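Local coordinates for Two-component system response regulator/GGDEF domain protein (Aeromonas salmonicida, PDB 3LUF) that probably makes cyclic di-GMP from two GTP molecules as a whole protein, and is represented here by its two CheY-like receiver domains, at residues 197-208 with 217-228. Numbering follows the deposited sequence.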
loop_
_atom_site.group_PDB
_atom_site.type_symbol
_atom_site.label_atom_id
_atom_site.label_comp_id
_atom_site.label_asym_id
_atom_site.label_seq_id
_atom_site.Cartn_x
_atom_site.Cartn_y
_atom_site.Cartn_z
ATOM N N LYS B 197 -12.874 -7.886 -3.029
ATOM C CA LYS B 197 -11.540 -7.248 -3.131
ATOM C C LYS B 197 -10.570 -8.030 -3.997
ATOM O O LYS B 197 -9.635 -7.432 -4.547
ATOM C CB LYS B 197 -10.928 -7.062 -1.754
ATOM C CG LYS B 197 -11.456 -5.896 -0.975
ATOM C CD LYS B 197 -10.744 -5.806 0.377
ATOM C CE LYS B 197 -11.314 -4.698 1.232
ATOM N NZ LYS B 197 -10.255 -4.229 2.176
ATOM N N GLN B 198 -10.779 -9.346 -4.109
ATOM C CA GLN B 198 -9.914 -10.188 -4.940
ATOM C C GLN B 198 -10.385 -10.181 -6.392
ATOM O O GLN B 198 -9.605 -10.416 -7.320
ATOM C CB GLN B 198 -9.814 -11.618 -4.370
ATOM C CG GLN B 198 -9.035 -12.648 -5.267
ATOM C CD GLN B 198 -7.613 -12.182 -5.642
ATOM O OE1 GLN B 198 -7.230 -12.198 -6.817
ATOM N NE2 GLN B 198 -6.843 -11.759 -4.646
ATOM N N GLN B 199 -11.656 -9.892 -6.610
ATOM C CA GLN B 199 -12.182 -9.869 -7.963
ATOM C C GLN B 199 -11.905 -8.555 -8.680
ATOM O O GLN B 199 -11.754 -8.533 -9.908
ATOM C CB GLN B 199 -13.675 -10.146 -7.985
ATOM C CG GLN B 199 -14.010 -11.622 -7.655
ATOM C CD GLN B 199 -15.485 -11.842 -7.508
ATOM O OE1 GLN B 199 -16.167 -11.126 -6.763
ATOM N NE2 GLN B 199 -16.005 -12.836 -8.221
ATOM N N LEU B 200 -11.885 -7.470 -7.915
ATOM C CA LEU B 200 -11.737 -6.143 -8.486
ATOM C C LEU B 200 -11.113 -5.234 -7.434
ATOM O O LEU B 200 -11.814 -4.854 -6.487
ATOM C CB LEU B 200 -13.128 -5.602 -8.918
ATOM C CG LEU B 200 -13.131 -4.247 -9.632
ATOM C CD1 LEU B 200 -12.347 -4.353 -10.976
ATOM C CD2 LEU B 200 -14.529 -3.619 -9.830
ATOM N N ALA B 201 -9.845 -4.851 -7.606
ATOM C CA ALA B 201 -9.179 -3.973 -6.610
ATOM C C ALA B 201 -9.638 -2.534 -6.842
ATOM O O ALA B 201 -9.849 -2.131 -7.983
ATOM C CB ALA B 201 -7.676 -4.072 -6.713
ATOM N N ILE B 202 -9.845 -1.785 -5.773
ATOM C CA ILE B 202 -10.239 -0.396 -5.926
ATOM C C ILE B 202 -9.315 0.445 -5.091
ATOM O O ILE B 202 -9.103 0.147 -3.907
ATOM C CB ILE B 202 -11.673 -0.189 -5.431
ATOM C CG1 ILE B 202 -12.649 -0.998 -6.298
ATOM C CG2 ILE B 202 -12.013 1.322 -5.303
ATOM C CD1 ILE B 202 -14.020 -1.130 -5.605
ATOM N N ILE B 203 -8.717 1.462 -5.717
ATOM C CA ILE B 203 -7.998 2.498 -4.960
ATOM C C ILE B 203 -8.853 3.755 -4.949
ATOM O O ILE B 203 -9.176 4.327 -6.020
ATOM C CB ILE B 203 -6.618 2.845 -5.579
ATOM C CG1 ILE B 203 -5.775 1.555 -5.728
ATOM C CG2 ILE B 203 -5.916 3.905 -4.723
ATOM C CD1 ILE B 203 -4.461 1.723 -6.594
ATOM N N GLY B 204 -9.208 4.184 -3.754
ATOM C CA GLY B 204 -10.065 5.369 -3.607
ATOM C C GLY B 204 -9.192 6.614 -3.567
ATOM O O GLY B 204 -8.311 6.715 -2.704
ATOM N N ILE B 205 -9.413 7.549 -4.489
ATOM C CA ILE B 205 -8.689 8.819 -4.514
ATOM C C ILE B 205 -9.522 9.931 -3.886
ATOM O O ILE B 205 -10.704 10.084 -4.187
ATOM C CB ILE B 205 -8.251 9.214 -5.945
ATOM C CG1 ILE B 205 -7.436 8.075 -6.576
ATOM C CG2 ILE B 205 -7.389 10.513 -5.871
ATOM C CD1 ILE B 205 -7.187 8.207 -8.107
ATOM N N SER B 206 -8.884 10.689 -2.996
ATOM C CA SER B 206 -9.550 11.707 -2.197
ATOM C C SER B 206 -8.609 12.876 -1.933
ATOM O O SER B 206 -7.415 12.681 -1.857
ATOM C CB SER B 206 -9.870 11.092 -0.824
ATOM O OG SER B 206 -11.239 11.110 -0.658
ATOM N N VAL B 207 -9.144 14.082 -1.727
ATOM C CA VAL B 207 -8.360 15.084 -0.985
ATOM C C VAL B 207 -8.566 14.787 0.504
ATOM O O VAL B 207 -9.692 14.471 0.931
ATOM C CB VAL B 207 -8.743 16.535 -1.341
ATOM C CG1 VAL B 207 -8.342 16.846 -2.772
ATOM C CG2 VAL B 207 -10.211 16.757 -1.128
ATOM N N SER B 208 -7.505 14.830 1.304
ATOM C CA SER B 208 -7.672 14.419 2.695
ATOM C C SER B 208 -7.967 15.639 3.571
ATOM O O SER B 208 -7.135 16.540 3.690
ATOM C CB SER B 208 -6.482 13.574 3.194
ATOM O OG SER B 208 -5.786 14.182 4.257
ATOM N N TYR B 217 -13.771 5.304 2.249
ATOM C CA TYR B 217 -13.454 4.376 1.171
ATOM C C TYR B 217 -13.073 3.005 1.708
ATOM O O TYR B 217 -13.587 1.987 1.238
ATOM C CB TYR B 217 -12.293 4.908 0.340
ATOM C CG TYR B 217 -12.619 5.778 -0.856
ATOM C CD1 TYR B 217 -13.491 5.352 -1.859
ATOM C CD2 TYR B 217 -11.979 7.018 -1.024
ATOM C CE1 TYR B 217 -13.733 6.165 -2.969
ATOM C CE2 TYR B 217 -12.201 7.812 -2.143
ATOM C CZ TYR B 217 -13.056 7.389 -3.101
ATOM O OH TYR B 217 -13.244 8.193 -4.204
ATOM N N LEU B 218 -12.142 2.976 2.663
ATOM C CA LEU B 218 -11.666 1.718 3.241
ATOM C C LEU B 218 -12.783 0.897 3.914
ATOM O O LEU B 218 -12.891 -0.339 3.698
ATOM C CB LEU B 218 -10.476 1.991 4.186
ATOM C CG LEU B 218 -9.199 2.442 3.460
ATOM C CD1 LEU B 218 -8.149 2.953 4.505
ATOM C CD2 LEU B 218 -8.629 1.279 2.644
ATOM N N LYS B 219 -13.616 1.578 4.706
ATOM C CA LYS B 219 -14.729 0.927 5.393
ATOM C C LYS B 219 -15.767 0.390 4.421
ATOM O O LYS B 219 -16.470 -0.588 4.729
ATOM C CB LYS B 219 -15.407 1.885 6.395
ATOM C CG LYS B 219 -14.506 2.329 7.542
ATOM C CD LYS B 219 -14.247 1.235 8.550
ATOM C CE LYS B 219 -13.368 1.780 9.664
ATOM N NZ LYS B 219 -12.493 0.722 10.180
ATOM N N GLN B 220 -15.850 1.020 3.249
ATOM C CA GLN B 220 -16.746 0.560 2.198
ATOM C C GLN B 220 -16.170 -0.525 1.304
ATOM O O GLN B 220 -16.837 -0.961 0.375
ATOM C CB GLN B 220 -17.237 1.706 1.335
ATOM C CG GLN B 220 -18.188 2.628 2.063
ATOM C CD GLN B 220 -19.474 1.951 2.502
ATOM O OE1 GLN B 220 -19.983 1.015 1.855
ATOM N NE2 GLN B 220 -19.997 2.406 3.622
ATOM N N GLY B 221 -14.934 -0.952 1.553
ATOM C CA GLY B 221 -14.377 -2.074 0.798
ATOM C C GLY B 221 -13.310 -1.732 -0.238
ATOM O O GLY B 221 -12.810 -2.641 -0.941
ATOM N N ALA B 222 -12.916 -0.468 -0.335
ATOM C CA ALA B 222 -11.759 -0.173 -1.181
ATOM C C ALA B 222 -10.527 -0.915 -0.642
ATOM O O ALA B 222 -10.368 -1.094 0.575
ATOM C CB ALA B 222 -11.487 1.325 -1.237
ATOM N N ASN B 223 -9.685 -1.410 -1.542
ATOM C CA ASN B 223 -8.431 -2.080 -1.123
ATOM C C ASN B 223 -7.429 -1.112 -0.533
ATOM O O ASN B 223 -6.624 -1.494 0.318
ATOM C CB ASN B 223 -7.746 -2.766 -2.322
ATOM C CG ASN B 223 -8.628 -3.797 -3.020
ATOM O OD1 ASN B 223 -9.733 -3.499 -3.514
ATOM N ND2 ASN B 223 -8.117 -5.024 -3.087
ATOM N N ASP B 224 -7.459 0.127 -0.996
ATOM C CA ASP B 224 -6.391 1.079 -0.708
ATOM C C ASP B 224 -6.883 2.493 -0.935
ATOM O O ASP B 224 -8.001 2.722 -1.450
ATOM C CB ASP B 224 -5.211 0.786 -1.668
ATOM C CG ASP B 224 -3.853 1.146 -1.075
ATOM O OD1 ASP B 224 -3.777 1.879 -0.051
ATOM O OD2 ASP B 224 -2.844 0.716 -1.682
ATOM N N PHE B 225 -6.042 3.446 -0.555
ATOM C CA PHE B 225 -6.357 4.871 -0.728
ATOM C C PHE B 225 -5.157 5.591 -1.305
ATOM O O PHE B 225 -4.019 5.129 -1.161
ATOM C CB PHE B 225 -6.711 5.501 0.629
ATOM C CG PHE B 225 -5.524 5.635 1.553
ATOM C CD1 PHE B 225 -4.843 6.842 1.638
ATOM C CD2 PHE B 225 -5.072 4.551 2.291
ATOM C CE1 PHE B 225 -3.736 6.970 2.471
ATOM C CE2 PHE B 225 -3.936 4.664 3.125
ATOM C CZ PHE B 225 -3.288 5.902 3.204
ATOM N N LEU B 226 -5.411 6.734 -1.921
ATOM C CA LEU B 226 -4.334 7.568 -2.431
ATOM C C LEU B 226 -4.842 8.991 -2.347
ATOM O O LEU B 226 -5.885 9.328 -2.924
ATOM C CB LEU B 226 -3.993 7.153 -3.867
ATOM C CG LEU B 226 -2.983 8.005 -4.631
ATOM C CD1 LEU B 226 -1.686 7.974 -3.887
ATOM C CD2 LEU B 226 -2.852 7.422 -6.054
ATOM N N ASN B 227 -4.156 9.821 -1.564
ATOM C CA ASN B 227 -4.625 11.177 -1.356
ATOM C C ASN B 227 -4.040 12.142 -2.389
ATOM O O ASN B 227 -2.872 12.038 -2.748
ATOM C CB ASN B 227 -4.368 11.631 0.090
ATOM C CG ASN B 227 -5.162 10.806 1.112
ATOM O OD1 ASN B 227 -6.322 10.396 0.859
ATOM N ND2 ASN B 227 -4.549 10.559 2.271
ATOM N N GLN B 228 -4.880 13.037 -2.908
ATOM C CA GLN B 228 -4.437 14.064 -3.867
ATOM C C GLN B 228 -4.037 15.327 -3.101
ATOM O O GLN B 228 -4.628 15.624 -2.067
ATOM C CB GLN B 228 -5.586 14.443 -4.807
ATOM C CG GLN B 228 -5.837 13.524 -5.985
ATOM C CD GLN B 228 -7.013 13.998 -6.841
ATOM O OE1 GLN B 228 -7.819 14.833 -6.400
ATOM N NE2 GLN B 228 -7.116 13.468 -8.076
HETATM O O HOH W 1 -11.059 -2.032 3.073
HETATM O O HOH W 2 -8.684 11.382 2.191
#
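With chi1 at -58°, Asn223 swings its amide beside its own backbone N and alongside the start of strand 201-207, while Lys197, its chain extended beyond CG, runs past it in the opposite direction. The amide bridges two backbone positions: ND2 gives an almost straight bond to Lys197 O (3.2 Å), lying in the amide plane, and OD1 accepts from Ile202 N at 2.8 Å, with that donor well above the carbonyl plane. A water, its distance from Lys197 NZ doubtfully short, donates to Leu218 O and Ala222 O.

Beyond Asn223 the strands pair in parallel, Gly204 N bonding to Asp224 O (3.0 Å) and Gln228 N to Ser206 O (2.8 Å). Tyr217 lays its ring flat on the glycine in this pairing, Gly204 CA standing 3.4 Å from the ring centroid and almost on the ring normal (7°), a CH-pi contact over the face. On the other side of the sheet, Ile205 CG2 meets Gln228 CG at 3.4 Å, the two side chains crossing at about a right angle.

The contact closes the right-handed beta-alpha-beta unit of the second CheY-like receiver domain: strand 201-207 lies between strands 172-176 and 224-228, with helix 232-248 packed against Ile203 and Leu226.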